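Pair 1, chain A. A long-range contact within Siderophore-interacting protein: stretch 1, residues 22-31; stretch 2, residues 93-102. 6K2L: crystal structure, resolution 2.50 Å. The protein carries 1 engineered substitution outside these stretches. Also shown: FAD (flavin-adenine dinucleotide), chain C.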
# COMPACT_ATOMS: atom_id res chain seq x y z
N SER A 22 0.37 20.25 6.06
CA SER A 22 -0.23 21.09 7.07
C SER A 22 0.94 21.87 7.64
O SER A 22 2.09 21.56 7.33
CB SER A 22 -0.98 20.25 8.12
OG SER A 22 -0.11 19.78 9.15
N PRO A 23 0.68 22.91 8.43
CA PRO A 23 1.80 23.74 8.92
C PRO A 23 2.84 23.00 9.76
O PRO A 23 4.00 23.41 9.79
CB PRO A 23 1.09 24.82 9.74
CG PRO A 23 -0.22 24.96 9.07
CD PRO A 23 -0.62 23.57 8.66
N HIS A 24 2.46 21.93 10.46
CA HIS A 24 3.40 21.17 11.29
C HIS A 24 3.55 19.72 10.84
O HIS A 24 3.86 18.85 11.64
CB HIS A 24 3.00 21.23 12.75
CG HIS A 24 3.07 22.59 13.33
ND1 HIS A 24 2.09 23.53 13.12
CD2 HIS A 24 4.02 23.20 14.09
CE1 HIS A 24 2.41 24.65 13.74
NE2 HIS A 24 3.58 24.48 14.34
N LEU A 25 3.34 19.46 9.56
CA LEU A 25 3.56 18.13 9.00
C LEU A 25 4.19 18.31 7.63
O LEU A 25 3.55 18.82 6.70
CB LEU A 25 2.26 17.33 8.94
CG LEU A 25 2.53 15.82 8.76
CD1 LEU A 25 3.20 15.23 10.01
CD2 LEU A 25 1.29 15.03 8.34
N ARG A 26 5.44 17.91 7.50
CA ARG A 26 6.23 18.22 6.31
C ARG A 26 6.58 16.93 5.59
O ARG A 26 7.27 16.08 6.15
CB ARG A 26 7.48 19.00 6.69
CG ARG A 26 8.33 19.40 5.51
CD ARG A 26 9.42 20.37 5.92
NE ARG A 26 8.88 21.73 5.93
CZ ARG A 26 9.35 22.72 6.68
NH1 ARG A 26 10.39 22.51 7.48
NH2 ARG A 26 8.77 23.90 6.63
N ARG A 27 6.08 16.77 4.37
CA ARG A 27 6.29 15.57 3.56
C ARG A 27 7.55 15.77 2.73
O ARG A 27 7.57 16.59 1.79
CB ARG A 27 5.10 15.29 2.65
CG ARG A 27 5.33 14.18 1.62
CD ARG A 27 4.01 13.51 1.18
NE ARG A 27 3.14 13.32 2.33
CZ ARG A 27 1.81 13.43 2.32
NH1 ARG A 27 1.17 13.71 1.18
NH2 ARG A 27 1.14 13.26 3.45
N ILE A 28 8.60 15.02 3.05
CA ILE A 28 9.87 15.08 2.35
C ILE A 28 9.95 13.86 1.44
O ILE A 28 9.76 12.73 1.89
CB ILE A 28 11.04 15.13 3.33
CG1 ILE A 28 11.00 16.44 4.12
CG2 ILE A 28 12.31 14.95 2.58
CD1 ILE A 28 11.98 16.49 5.31
N CYS A 29 10.16 14.10 0.16
CA CYS A 29 10.19 13.04 -0.83
C CYS A 29 11.63 12.78 -1.22
O CYS A 29 12.33 13.69 -1.68
CB CYS A 29 9.36 13.42 -2.05
SG CYS A 29 9.68 12.29 -3.41
N LEU A 30 12.07 11.55 -1.04
CA LEU A 30 13.45 11.18 -1.20
C LEU A 30 13.57 10.24 -2.39
O LEU A 30 12.65 9.47 -2.68
CB LEU A 30 13.97 10.52 0.06
CG LEU A 30 13.94 11.47 1.26
CD1 LEU A 30 13.54 10.69 2.48
CD2 LEU A 30 15.30 12.05 1.45
N THR A 31 14.68 10.33 -3.09
CA THR A 31 14.87 9.53 -4.28
C THR A 31 16.31 9.07 -4.37
O THR A 31 17.21 9.72 -3.83
CB THR A 31 14.49 10.32 -5.55
OG1 THR A 31 14.72 9.49 -6.70
CG2 THR A 31 15.30 11.62 -5.67
N LEU A 93 11.07 5.76 -8.26
CA LEU A 93 12.21 5.75 -7.35
C LEU A 93 12.05 6.80 -6.25
O LEU A 93 12.97 7.55 -5.93
CB LEU A 93 13.52 5.93 -8.12
CG LEU A 93 13.92 4.79 -9.08
CD1 LEU A 93 14.90 5.29 -10.10
CD2 LEU A 93 14.47 3.56 -8.35
N GLU A 94 10.86 6.86 -5.65
CA GLU A 94 10.56 7.89 -4.66
C GLU A 94 10.07 7.24 -3.37
O GLU A 94 9.37 6.22 -3.41
CB GLU A 94 9.50 8.88 -5.16
CG GLU A 94 10.04 9.94 -6.13
CD GLU A 94 8.92 10.67 -6.88
OE1 GLU A 94 7.90 10.98 -6.23
OE2 GLU A 94 9.06 10.95 -8.10
N LEU A 95 10.42 7.86 -2.24
CA LEU A 95 10.04 7.41 -0.92
C LEU A 95 9.68 8.63 -0.07
O LEU A 95 10.50 9.54 0.04
CB LEU A 95 11.18 6.61 -0.27
CG LEU A 95 10.76 5.92 1.04
CD1 LEU A 95 11.22 4.50 1.06
CD2 LEU A 95 11.26 6.70 2.25
N ASP A 96 8.49 8.66 0.52
CA ASP A 96 7.98 9.80 1.28
C ASP A 96 8.08 9.57 2.78
O ASP A 96 7.57 8.58 3.30
CB ASP A 96 6.50 10.05 0.96
CG ASP A 96 6.30 10.70 -0.37
OD1 ASP A 96 7.29 11.23 -0.91
OD2 ASP A 96 5.15 10.68 -0.89
N ILE A 97 8.68 10.51 3.49
CA ILE A 97 8.64 10.50 4.95
C ILE A 97 8.01 11.80 5.42
O ILE A 97 8.44 12.88 4.98
CB ILE A 97 10.04 10.34 5.55
CG1 ILE A 97 10.69 9.09 5.00
CG2 ILE A 97 9.92 10.26 7.05
CD1 ILE A 97 12.21 8.99 5.37
N ASP A 98 7.03 11.71 6.34
CA ASP A 98 6.35 12.88 6.89
C ASP A 98 6.85 13.22 8.30
O ASP A 98 6.69 12.42 9.24
CB ASP A 98 4.84 12.67 6.96
CG ASP A 98 4.16 12.62 5.60
OD1 ASP A 98 4.82 12.83 4.54
OD2 ASP A 98 2.93 12.38 5.60
N PHE A 99 7.39 14.43 8.47
CA PHE A 99 8.00 14.90 9.71
C PHE A 99 7.03 15.77 10.50
O PHE A 99 6.53 16.78 9.98
CB PHE A 99 9.28 15.70 9.39
CG PHE A 99 10.45 14.83 9.04
CD1 PHE A 99 10.54 14.22 7.78
CD2 PHE A 99 11.46 14.59 9.97
CE1 PHE A 99 11.60 13.39 7.47
CE2 PHE A 99 12.53 13.77 9.65
CZ PHE A 99 12.60 13.18 8.40
N ALA A 100 6.76 15.41 11.76
CA ALA A 100 5.98 16.26 12.67
C ALA A 100 6.89 17.39 13.16
O ALA A 100 7.72 17.20 14.04
CB ALA A 100 5.42 15.47 13.84
N LEU A 101 6.72 18.58 12.57
CA LEU A 101 7.55 19.75 12.90
C LEU A 101 7.36 20.17 14.36
O LEU A 101 6.25 20.13 14.89
CB LEU A 101 7.21 20.92 11.96
CG LEU A 101 7.56 20.82 10.46
CD1 LEU A 101 7.35 22.14 9.73
CD2 LEU A 101 8.99 20.27 10.21
N HIS A 102 8.47 20.55 15.00
CA HIS A 102 8.46 21.08 16.37
C HIS A 102 9.70 21.95 16.55
O HIS A 102 10.54 22.08 15.65
CB HIS A 102 8.41 19.96 17.43
CG HIS A 102 9.61 19.06 17.42
ND1 HIS A 102 10.65 19.19 18.32
CD2 HIS A 102 9.94 18.02 16.62
CE1 HIS A 102 11.57 18.27 18.07
NE2 HIS A 102 11.16 17.54 17.05
PA FAD C . 14.61 14.31 19.72
O1A FAD C . 16.05 14.65 19.55
O2A FAD C . 14.29 12.82 19.88
O5B FAD C . 13.90 14.99 21.01
C5B FAD C . 14.07 16.39 21.32
C4B FAD C . 12.95 16.91 22.20
O4B FAD C . 11.78 17.19 21.39
C3B FAD C . 12.46 16.02 23.33
O3B FAD C . 12.10 16.82 24.46
C2B FAD C . 11.26 15.30 22.71
O2B FAD C . 10.26 14.88 23.64
C1B FAD C . 10.68 16.39 21.81
N9A FAD C . 10.07 15.87 20.62
C8A FAD C . 10.53 14.84 19.83
N7A FAD C . 9.79 14.60 18.78
C5A FAD C . 8.78 15.54 18.87
C6A FAD C . 7.66 15.81 18.05
N6A FAD C . 7.40 15.16 16.92
N1A FAD C . 6.83 16.82 18.44
C2A FAD C . 7.11 17.48 19.56
N3A FAD C . 8.13 17.32 20.41
C4A FAD C . 8.94 16.33 20.00
N1 FAD C . 7.89 10.92 14.09
C2 FAD C . 7.55 11.63 12.97
O2 FAD C . 7.61 12.86 12.93
N3 FAD C . 7.10 10.97 11.84
C4 FAD C . 6.96 9.61 11.70
O4 FAD C . 6.56 9.13 10.64
C4X FAD C . 7.34 8.86 12.89
N5 FAD C . 7.24 7.53 12.85
C5X FAD C . 7.59 6.83 13.97
C6 FAD C . 7.47 5.45 13.96
C7 FAD C . 7.78 4.68 15.08
C7M FAD C . 7.66 3.18 15.00
C8 FAD C . 8.26 5.32 16.24
C8M FAD C . 8.66 4.53 17.46
C9 FAD C . 8.40 6.71 16.25
C9A FAD C . 8.06 7.46 15.14
N10 FAD C . 8.15 8.87 15.15
C10 FAD C . 7.78 9.61 14.04
C1' FAD C . 8.60 9.58 16.36
C2' FAD C . 9.99 10.21 16.23
O2' FAD C . 11.03 9.22 16.24
C3' FAD C . 10.20 11.17 17.41
O3' FAD C . 9.39 12.32 17.20
C4' FAD C . 11.64 11.60 17.64
O4' FAD C . 11.79 11.98 19.01
C5' FAD C . 12.03 12.74 16.72
O5' FAD C . 13.44 12.99 16.85
P FAD C . 14.00 14.46 16.95
O1P FAD C . 15.51 14.35 16.68
O2P FAD C . 13.29 15.39 16.07
O3P FAD C . 13.77 14.85 18.48

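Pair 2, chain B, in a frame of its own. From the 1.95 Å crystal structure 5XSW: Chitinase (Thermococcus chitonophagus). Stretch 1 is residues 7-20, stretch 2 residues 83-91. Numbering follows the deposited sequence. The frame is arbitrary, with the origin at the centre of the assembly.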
# COMPACT_ATOMS: atom_id res chain seq x y z
N SER B 7 21.77 38.16 -17.71
CA SER B 7 22.07 39.29 -18.56
C SER B 7 20.82 40.07 -18.88
O SER B 7 19.71 39.51 -18.92
CB SER B 7 22.72 38.79 -19.86
OG SER B 7 21.78 38.05 -20.62
N GLU B 8 20.99 41.38 -19.10
CA GLU B 8 19.95 42.19 -19.69
C GLU B 8 20.59 42.85 -20.93
O GLU B 8 21.50 43.65 -20.79
CB GLU B 8 19.38 43.24 -18.72
CG GLU B 8 18.31 44.15 -19.44
CD GLU B 8 17.50 45.05 -18.53
OE1 GLU B 8 17.73 45.04 -17.30
OE2 GLU B 8 16.62 45.78 -19.04
N THR B 9 20.12 42.45 -22.11
CA THR B 9 20.74 42.81 -23.39
C THR B 9 19.67 43.13 -24.40
O THR B 9 18.90 42.25 -24.79
CB THR B 9 21.58 41.69 -23.97
OG1 THR B 9 22.50 41.20 -22.98
CG2 THR B 9 22.34 42.19 -25.20
N GLY B 10 19.62 44.39 -24.84
CA GLY B 10 18.46 44.80 -25.60
C GLY B 10 17.25 44.81 -24.68
O GLY B 10 17.35 45.23 -23.52
N ASP B 11 16.12 44.39 -25.21
CA ASP B 11 14.91 44.23 -24.42
C ASP B 11 14.79 42.79 -23.85
O ASP B 11 13.75 42.40 -23.32
CB ASP B 11 13.68 44.60 -25.26
CG ASP B 11 13.44 43.63 -26.42
OD1 ASP B 11 14.39 42.95 -26.88
OD2 ASP B 11 12.28 43.57 -26.89
N LYS B 12 15.86 42.01 -23.97
CA LYS B 12 15.86 40.62 -23.49
C LYS B 12 16.50 40.41 -22.10
O LYS B 12 17.72 40.64 -21.87
CB LYS B 12 16.54 39.73 -24.53
CG LYS B 12 16.59 38.24 -24.17
CD LYS B 12 16.94 37.42 -25.42
CE LYS B 12 17.64 36.12 -25.09
NZ LYS B 12 17.98 35.36 -26.33
N ILE B 13 15.66 39.99 -21.15
CA ILE B 13 16.09 39.69 -19.78
C ILE B 13 16.24 38.19 -19.59
O ILE B 13 15.30 37.44 -19.85
CB ILE B 13 15.09 40.17 -18.76
CG1 ILE B 13 14.92 41.68 -18.84
CG2 ILE B 13 15.51 39.73 -17.35
CD1 ILE B 13 13.66 42.15 -18.20
N THR B 14 17.42 37.76 -19.17
CA THR B 14 17.67 36.34 -18.96
C THR B 14 17.97 36.06 -17.47
O THR B 14 18.91 36.62 -16.88
CB THR B 14 18.82 35.84 -19.85
OG1 THR B 14 18.38 35.89 -21.22
CG2 THR B 14 19.16 34.39 -19.51
N VAL B 15 17.15 35.19 -16.88
CA VAL B 15 17.25 34.84 -15.46
C VAL B 15 17.54 33.32 -15.30
O VAL B 15 16.96 32.50 -16.00
CB VAL B 15 15.95 35.21 -14.72
CG1 VAL B 15 15.94 34.65 -13.29
CG2 VAL B 15 15.73 36.71 -14.69
N GLU B 16 18.44 32.97 -14.38
CA GLU B 16 18.65 31.59 -13.99
C GLU B 16 18.06 31.33 -12.61
O GLU B 16 18.40 32.00 -11.62
CB GLU B 16 20.11 31.24 -13.99
CG GLU B 16 20.35 29.80 -13.58
CD GLU B 16 21.72 29.30 -13.97
OE1 GLU B 16 21.83 28.14 -14.44
OE2 GLU B 16 22.68 30.08 -13.79
N LEU B 17 17.16 30.36 -12.56
CA LEU B 17 16.55 29.91 -11.32
C LEU B 17 17.15 28.56 -10.89
O LEU B 17 17.18 27.65 -11.69
CB LEU B 17 15.04 29.77 -11.52
CG LEU B 17 14.30 29.09 -10.36
CD1 LEU B 17 14.33 29.95 -9.10
CD2 LEU B 17 12.89 28.78 -10.79
N THR B 18 17.62 28.47 -9.66
CA THR B 18 18.15 27.22 -9.17
C THR B 18 17.25 26.67 -8.07
O THR B 18 17.02 27.32 -7.06
CB THR B 18 19.58 27.40 -8.63
OG1 THR B 18 20.42 27.89 -9.67
CG2 THR B 18 20.13 26.09 -8.13
N LEU B 19 16.77 25.45 -8.28
CA LEU B 19 15.95 24.74 -7.32
C LEU B 19 16.74 23.54 -6.85
O LEU B 19 17.28 22.81 -7.65
CB LEU B 19 14.64 24.27 -7.95
CG LEU B 19 13.74 25.29 -8.64
CD1 LEU B 19 12.63 24.61 -9.40
CD2 LEU B 19 13.18 26.25 -7.62
N ALA B 20 16.84 23.37 -5.54
CA ALA B 20 17.59 22.24 -5.02
C ALA B 20 17.16 21.76 -3.65
O ALA B 20 16.69 22.53 -2.84
CB ALA B 20 19.07 22.58 -5.00
N LYS B 83 18.24 23.43 -12.63
CA LYS B 83 18.50 24.82 -13.03
C LYS B 83 17.64 25.14 -14.19
O LYS B 83 17.56 24.37 -15.14
CB LYS B 83 19.97 25.05 -13.34
CG LYS B 83 20.80 25.09 -12.10
CD LYS B 83 22.24 25.43 -12.36
CE LYS B 83 23.05 25.36 -11.07
NZ LYS B 83 24.44 24.96 -11.41
N ILE B 84 16.94 26.27 -14.08
CA ILE B 84 16.02 26.68 -15.09
C ILE B 84 16.43 28.07 -15.68
O ILE B 84 16.83 28.97 -14.93
CB ILE B 84 14.61 26.77 -14.51
CG1 ILE B 84 14.11 25.35 -14.15
CG2 ILE B 84 13.66 27.40 -15.47
CD1 ILE B 84 12.74 25.35 -13.50
N ILE B 85 16.38 28.20 -17.00
CA ILE B 85 16.67 29.48 -17.66
C ILE B 85 15.40 30.06 -18.23
O ILE B 85 14.70 29.43 -19.03
CB ILE B 85 17.72 29.31 -18.74
CG1 ILE B 85 19.00 28.85 -18.07
CG2 ILE B 85 17.93 30.68 -19.49
CD1 ILE B 85 19.83 28.04 -18.96
N ILE B 86 15.09 31.27 -17.76
CA ILE B 86 13.90 32.02 -18.12
C ILE B 86 14.32 33.25 -18.94
O ILE B 86 15.17 34.03 -18.51
CB ILE B 86 13.13 32.51 -16.89
CG1 ILE B 86 12.75 31.33 -15.97
CG2 ILE B 86 11.92 33.37 -17.30
CD1 ILE B 86 12.52 31.77 -14.55
N GLU B 87 13.74 33.40 -20.12
CA GLU B 87 14.02 34.58 -20.95
C GLU B 87 12.76 35.41 -21.10
O GLU B 87 11.71 34.89 -21.49
CB GLU B 87 14.56 34.16 -22.31
CG GLU B 87 16.08 33.98 -22.25
CD GLU B 87 16.64 33.26 -23.46
OE1 GLU B 87 16.08 33.44 -24.58
OE2 GLU B 87 17.63 32.50 -23.27
N ILE B 88 12.88 36.70 -20.76
CA ILE B 88 11.74 37.61 -20.73
C ILE B 88 11.99 38.77 -21.72
O ILE B 88 13.10 39.33 -21.77
CB ILE B 88 11.55 38.22 -19.32
CG1 ILE B 88 11.37 37.14 -18.24
CG2 ILE B 88 10.31 39.17 -19.28
CD1 ILE B 88 10.03 36.50 -18.29
N GLN B 89 11.00 39.13 -22.49
CA GLN B 89 11.05 40.40 -23.25
C GLN B 89 10.53 41.57 -22.41
O GLN B 89 9.36 41.59 -22.04
CB GLN B 89 10.24 40.28 -24.51
CG GLN B 89 10.26 41.53 -25.36
CD GLN B 89 9.73 41.23 -26.72
OE1 GLN B 89 10.47 40.78 -27.59
NE2 GLN B 89 8.41 41.41 -26.90
N LYS B 90 11.41 42.54 -22.11
CA LYS B 90 11.09 43.59 -21.12
C LYS B 90 9.87 44.44 -21.51
O LYS B 90 9.77 44.88 -22.64
CB LYS B 90 12.30 44.50 -20.91
CG LYS B 90 12.19 45.48 -19.76
CD LYS B 90 13.55 46.10 -19.52
CE LYS B 90 13.56 47.04 -18.34
NZ LYS B 90 14.91 47.60 -18.07
N SER B 91 8.95 44.66 -20.57
CA SER B 91 7.82 45.52 -20.86
C SER B 91 7.06 45.72 -19.58
O SER B 91 7.13 44.87 -18.69
CB SER B 91 6.94 44.92 -21.97
OG SER B 91 5.60 45.27 -21.81
O HOH W 1 19.91 34.31 -23.00

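In both pairs two antiparallel strands lie side by side in one sheet, their N-to-C directions 155° apart in pair 1 and 159° in pair 2; fourteen central residues superpose with a backbone RMSD of 0.4 Å. The register is the same: Arg A26–Phe A99, Ile A28–Ile A97 and Leu A30–Leu A95 match Ile B13–Ile B88, Val B15–Ile B86 and Leu B17–Ile B84, all hydrogen-bonded pairs. Each is closed by two backbone bonds, as in Ile A28 N to Ile A97 O (2.9 Å) and Ile A97 N to Ile A28 O (2.9 Å), or Val B15 N to Ile B86 O and Ile B86 N to Val B15 O (both 2.8 Å). A further rung leads out of the preceding turn, type I in pair 1 and type II' in pair 2: Leu A101 N donates to His A24 O (3.0 Å), and at the matching positions Lys B90 N donates to Asp B11 O (2.6 Å). The summed buried surfaces are close, 926 and 944 Å².

The face bearing the hydrogen-bonded pairs is largely apolar in both. In pair 1 neighbouring pairs interlock diagonally: Ile A28 CD1 reaches Phe A99 CD1 (3.7 Å), and Leu A30 CD1 meets Ile A97 CD1 (3.6 Å). In pair 2 branched side chains also meet directly across the strands, with Ile B13 CB 4.1 Å from Ile B88 CB and Leu B17 CB 4.3 Å from Ile B84 CB. Arg A26, at the position of Ile B13, lays its guanidinium face against Leu A101, CZ to CD1 3.7 Å; Ile B13 instead sets CD1 3.8 Å from CB of Lys B90. Beyond that contact the Lys B90 side chain runs on to a salt bridge, NZ to Glu B8 OE2 2.7 Å.

The other face is more polar, and its charges are paired differently. Arg A27 and Asp A98 face each other directly and form a two-pronged salt bridge, NE to OD1 2.8 Å and NH2 to OD2 2.9 Å. The matching Thr B14 carries no charge and so forms no salt bridge; a water links it to Glu B87, 2.8 Å from Thr B14 OG1 and donating a weak bond to Glu B87 OE2 (2.9 Å). Glu B87 finds its cation one pair along, where Lys B12 NZ lies 3.2 Å from Glu B87 OE1; the matching Leu A25 instead sets CD1 4.4 Å from Ala A100 CB.

Pair 1 alone here adds a cofactor: FAD N3 donates to Asp A98 O (3.0 Å), and Ala A100 N donates to FAD O2 (2.9 Å).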